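Pantothenate synthetase (Francisella tularensis subsp. tularensis, PDB 3N8H) catalyses the ATP-dependent condensation of pantoate with beta-alanine to pantothenate, by way of a pantoyl-adenylate intermediate, and works as a homodimer. Local coordinates at the interface of chains A and B. Sequence-based numbering; all coordinates share one arbitrary frame. Chains: chain A/B, Pantothenate synthetase.

Contact 1: the interface of chains A and B. Residues chain A 109-110, 166-167; chain B 107, 109, 133, 136-137.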
loop_
_atom_site.group_PDB
_atom_site.type_symbol
_atom_site.label_atom_id
_atom_site.label_comp_id
_atom_site.label_asym_id
_atom_site.label_seq_id
_atom_site.Cartn_x
_atom_site.Cartn_y
_atom_site.Cartn_z
ATOM N N ILE A 109 -3.683 2.942 -1.541
ATOM C CA ILE A 109 -3.742 2.880 -0.093
ATOM C C ILE A 109 -5.000 3.608 0.349
ATOM O O ILE A 109 -5.201 4.772 -0.006
ATOM C CB ILE A 109 -2.519 3.551 0.556
ATOM C CG1 ILE A 109 -1.261 2.728 0.287
ATOM C CG2 ILE A 109 -2.733 3.665 2.044
ATOM C CD1 ILE A 109 -1.249 1.402 0.998
ATOM N N GLU A 110 -5.837 2.915 1.114
ATOM C CA GLU A 110 -7.122 3.444 1.566
ATOM C C GLU A 110 -7.064 3.569 3.076
ATOM O O GLU A 110 -6.858 2.572 3.768
ATOM C CB GLU A 110 -8.221 2.440 1.209
ATOM C CG GLU A 110 -9.596 3.012 1.018
ATOM C CD GLU A 110 -9.716 3.839 -0.250
ATOM O OE1 GLU A 110 -9.687 3.260 -1.364
ATOM O OE2 GLU A 110 -9.846 5.074 -0.125
ATOM N N ASP A 166 3.130 0.792 9.461
ATOM C CA ASP A 166 2.331 -0.332 8.969
ATOM C C ASP A 166 3.029 -1.094 7.871
ATOM O O ASP A 166 2.857 -2.302 7.734
ATOM C CB ASP A 166 0.990 0.175 8.445
ATOM C CG ASP A 166 -0.144 -0.012 9.456
ATOM O OD1 ASP A 166 -0.252 -1.109 10.062
ATOM O OD2 ASP A 166 -0.928 0.941 9.631
ATOM N N PHE A 167 3.839 -0.396 7.087
ATOM C CA PHE A 167 4.517 -1.076 5.994
ATOM C C PHE A 167 6.010 -1.146 6.194
ATOM O O PHE A 167 6.786 -1.201 5.234
ATOM C CB PHE A 167 4.099 -0.443 4.662
ATOM C CG PHE A 167 2.618 -0.516 4.459
ATOM C CD1 PHE A 167 2.006 -1.757 4.283
ATOM C CD2 PHE A 167 1.830 0.618 4.533
ATOM C CE1 PHE A 167 0.623 -1.868 4.127
ATOM C CE2 PHE A 167 0.441 0.529 4.382
ATOM C CZ PHE A 167 -0.168 -0.712 4.186
ATOM N N LEU B 107 -4.795 0.968 7.362
ATOM C CA LEU B 107 -4.333 1.295 6.015
ATOM C C LEU B 107 -4.403 0.047 5.145
ATOM O O LEU B 107 -3.700 -0.932 5.387
ATOM C CB LEU B 107 -2.897 1.835 6.066
ATOM C CG LEU B 107 -2.737 3.054 6.983
ATOM C CD1 LEU B 107 -1.294 3.540 7.024
ATOM C CD2 LEU B 107 -3.683 4.185 6.557
ATOM N N ILE B 109 -4.540 -1.830 1.175
ATOM C CA ILE B 109 -4.442 -1.760 -0.272
ATOM C C ILE B 109 -5.806 -2.062 -0.890
ATOM O O ILE B 109 -6.368 -3.136 -0.646
ATOM C CB ILE B 109 -3.407 -2.744 -0.822
ATOM C CG1 ILE B 109 -2.004 -2.391 -0.307
ATOM C CG2 ILE B 109 -3.444 -2.723 -2.346
ATOM C CD1 ILE B 109 -1.408 -1.157 -1.000
ATOM N N THR B 133 -2.957 -6.368 1.141
ATOM C CA THR B 133 -2.425 -5.622 2.269
ATOM C C THR B 133 -1.430 -6.505 3.067
ATOM O O THR B 133 -0.361 -6.051 3.452
ATOM C CB THR B 133 -3.554 -5.094 3.176
ATOM O OG1 THR B 133 -4.382 -4.190 2.409
ATOM C CG2 THR B 133 -2.978 -4.347 4.374
ATOM N N LEU B 136 1.830 -7.254 0.909
ATOM C CA LEU B 136 2.696 -6.077 0.952
ATOM C C LEU B 136 3.469 -6.025 2.285
ATOM O O LEU B 136 4.661 -5.797 2.299
ATOM C CB LEU B 136 1.888 -4.795 0.739
ATOM C CG LEU B 136 2.723 -3.519 0.852
ATOM C CD1 LEU B 136 3.926 -3.561 -0.094
ATOM C CD2 LEU B 136 1.854 -2.272 0.593
ATOM N N LYS B 137 2.796 -6.273 3.404
ATOM C CA LYS B 137 3.450 -6.175 4.708
ATOM C C LYS B 137 4.479 -7.309 4.866
ATOM O O LYS B 137 5.568 -7.116 5.402
ATOM C CB LYS B 137 2.396 -6.275 5.847
ATOM C CG LYS B 137 1.593 -5.013 6.189
ATOM C CD LYS B 137 0.413 -5.390 7.138
ATOM C CE LYS B 137 -0.330 -4.198 7.666
ATOM N NZ LYS B 137 0.481 -3.445 8.677
#
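A:Ile109 and B:Ile109 face each other where the two 107-111 strands run antiparallel across the two-fold axis, and their delta-methyls touch as the two side chains pass at a slant, A:Ile109 CD1 to B:Ile109 CD1 at 3.3 Å. This is tighter than ordinary van der Waals contact. In both residues CG1 lies anti to the carbonyl carbon, and the second torsion (chi2 -68° in A:Ile109) turns CD1 toward the partner. Isoleucine suits the place: it is apolar, its beta-branch is at home in a strand, and its one long arm can meet its own copy. Behind it, the hydroxyl OG1 of B:Thr133 accepts the backbone N-H of B:Ile109 at 2.7 Å, tying this strand to helix 127-142 of its own chain.

A:Phe167 carries the packing outward as a flat wedge. B:Leu136 CD2 lies over one face of the ring, near its CD1-CE1 rim and 3.7 Å from CD1, while the opposite face carries A:Asp166 CB. CG of B:Lys137 comes in beyond the CD1 rim, on the side of the A:Asp166 CB face, 3.8 Å from CD1. At the other rim CE2 lies 4.0 Å from B:Leu107 CB, and CZ 3.7 Å from that residue's backbone O.

Against this packed core of isoleucines and phenylalanine stands A:Glu110, the loose side, its side chain poorly ordered and hiding no surface here. A separate polar anchor comes from B:Lys137, which runs out nearly straight and bends at its last torsion (chi4 -72°), turning NZ onto A:Asp166. NZ gives a hydrogen bond to the backbone O at 2.8 Å, tilted 22° from the carbonyl plane, and meets OD1 from the anti side, well out of the carboxylate plane, as a hydrogen-bonded salt bridge, also at 2.8 Å. A:Asp166 ends helix 154-166, so the ammonium probably also offsets the partial negative charge of the helix end. The site joins an apolar centre to a charged anchor and helps hold the homodimer together.

Contact 2: the interface of chains A and B. Residues chain A 109-113, 132; chain B 106-107.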
loop_
_atom_site.group_PDB
_atom_site.type_symbol
_atom_site.label_atom_id
_atom_site.label_comp_id
_atom_site.label_asym_id
_atom_site.label_seq_id
_atom_site.Cartn_x
_atom_site.Cartn_y
_atom_site.Cartn_z
ATOM N N ILE A 109 -3.683 2.942 -1.541
ATOM C CA ILE A 109 -3.742 2.880 -0.093
ATOM C C ILE A 109 -5.000 3.608 0.349
ATOM O O ILE A 109 -5.201 4.772 -0.006
ATOM C CB ILE A 109 -2.519 3.551 0.556
ATOM C CG1 ILE A 109 -1.261 2.728 0.287
ATOM C CG2 ILE A 109 -2.733 3.665 2.044
ATOM C CD1 ILE A 109 -1.249 1.402 0.998
ATOM N N GLU A 110 -5.837 2.915 1.114
ATOM C CA GLU A 110 -7.122 3.444 1.566
ATOM C C GLU A 110 -7.064 3.569 3.076
ATOM O O GLU A 110 -6.858 2.572 3.768
ATOM C CB GLU A 110 -8.221 2.440 1.209
ATOM C CG GLU A 110 -9.596 3.012 1.018
ATOM C CD GLU A 110 -9.716 3.839 -0.250
ATOM O OE1 GLU A 110 -9.687 3.260 -1.364
ATOM O OE2 GLU A 110 -9.846 5.074 -0.125
ATOM N N PRO A 111 -7.242 4.786 3.609
ATOM C CA PRO A 111 -7.160 4.907 5.051
ATOM C C PRO A 111 -8.531 4.670 5.707
ATOM O O PRO A 111 -9.515 5.332 5.396
ATOM C CB PRO A 111 -6.728 6.368 5.264
ATOM C CG PRO A 111 -6.966 7.086 3.919
ATOM C CD PRO A 111 -7.542 6.071 2.960
ATOM N N LYS A 112 -8.597 3.716 6.617
ATOM C CA LYS A 112 -9.843 3.509 7.376
ATOM C C LYS A 112 -9.578 3.776 8.846
ATOM O O LYS A 112 -9.243 2.860 9.608
ATOM C CB LYS A 112 -10.392 2.096 7.155
ATOM C CG LYS A 112 -10.991 1.899 5.766
ATOM C CD LYS A 112 -11.949 3.044 5.442
ATOM C CE LYS A 112 -12.426 2.977 4.010
ATOM N NZ LYS A 112 -13.106 1.686 3.747
ATOM N N LEU A 113 -9.657 5.050 9.218
ATOM C CA LEU A 113 -9.458 5.467 10.599
ATOM C C LEU A 113 -9.930 6.893 10.825
ATOM O O LEU A 113 -10.107 7.655 9.881
ATOM C CB LEU A 113 -8.002 5.310 11.050
ATOM C CG LEU A 113 -6.750 5.523 10.172
ATOM C CD1 LEU A 113 -6.959 6.288 8.867
ATOM C CD2 LEU A 113 -5.616 6.131 10.986
ATOM N N LEU A 132 -1.241 9.153 0.366
ATOM C CA LEU A 132 -0.625 7.952 0.951
ATOM C C LEU A 132 -0.052 6.985 -0.098
ATOM O O LEU A 132 0.998 6.384 0.116
ATOM C CB LEU A 132 -1.653 7.218 1.813
ATOM C CG LEU A 132 -1.948 7.943 3.127
ATOM C CD1 LEU A 132 -3.126 7.285 3.864
ATOM C CD2 LEU A 132 -0.671 7.975 4.004
ATOM N N LEU B 106 -5.954 -0.439 9.522
ATOM C CA LEU B 106 -6.233 0.989 9.324
ATOM C C LEU B 106 -5.914 1.458 7.899
ATOM O O LEU B 106 -6.656 2.266 7.321
ATOM C CB LEU B 106 -5.443 1.824 10.345
ATOM C CG LEU B 106 -5.784 1.538 11.811
ATOM C CD1 LEU B 106 -5.091 2.532 12.743
ATOM C CD2 LEU B 106 -7.310 1.518 12.049
ATOM N N LEU B 107 -4.795 0.968 7.362
ATOM C CA LEU B 107 -4.333 1.295 6.015
ATOM C C LEU B 107 -4.403 0.047 5.145
ATOM O O LEU B 107 -3.700 -0.932 5.387
ATOM C CB LEU B 107 -2.897 1.835 6.066
ATOM C CG LEU B 107 -2.737 3.054 6.983
ATOM C CD1 LEU B 107 -1.294 3.540 7.024
ATOM C CD2 LEU B 107 -3.683 4.185 6.557
#
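The antiparallel pairing of the two 107-111 strands, which joins the subunits edge to edge, continues here through a bridge between A:Pro111 and B:Leu107. One residue further on, the backbone N of A:Lys112 donates to B:Leu106 O at 2.5 Å, a short bond that is straight at the hydrogen (170°) and lies nearly along the C=O axis. Proline suits the strand just before it: its ring nitrogen has no hydrogen to give, but at a bridge position that needs no bond across it still offers an apolar flank, and the N-H of the next residue makes the link.

That flank is used by B:Leu107, whose CD2 branch reaches A:Pro111 CA at 3.9 Å. Its chi1 of -56° puts CG anti to the carbonyl carbon, and the CD2 branch turns toward A:Pro111. The same CD2 approaches A:Leu132 CD1 of helix 127-142 at 4.1 Å, the two side chains crossing at about a right angle. The branched leucine thus bridges strand and helix of the partner with one methyl.

B:Leu106 buries more surface here than any other residue of the patch. A:Leu113 lies across it, also at about a right angle, with CG 3.9 Å from B:Leu106 CB and CD2 4.0 Å from B:Leu106 CD1. B:Leu106 CD2 meanwhile rests 3.4 Å from the carbonyl O of A:Lys112, so the leucine packs against backbone as well as side chain. The second torsion of A:Leu113 (chi2 16°) is nearly eclipsed, which suggests strain or an uncertain fit of its methyls.

A:Lys112 needs little of its long chain for the contact. It offers its backbone and CB, while the remainder, bent at chi2 and chi4, heads away from B:Leu106, as might suit a lysine whose charged end takes no part in this contact. The site probably helps set the register of the strand pair and covers it with leucines, helping to hold the homodimer.

Contact 1 and contact 2 are neighbouring stretches of one dimer seam, their centres about 8 Å apart. They share A:Ile109, A:Glu110 and B:Leu107, so the paired 107-111 strands run through both, and B:Leu107 joins the aromatic wedge of contact 1 to the leucine cluster of contact 2. Helix 127-142 backs the strands in both chains. Because the interface is two-fold symmetric, each contact recurs with the chains exchanged, extending the seam on either side of the axis. The centres lie about 23 Å and 24 Å from His39 of chains B and A, so their role appears to be assembly rather than direct catalysis.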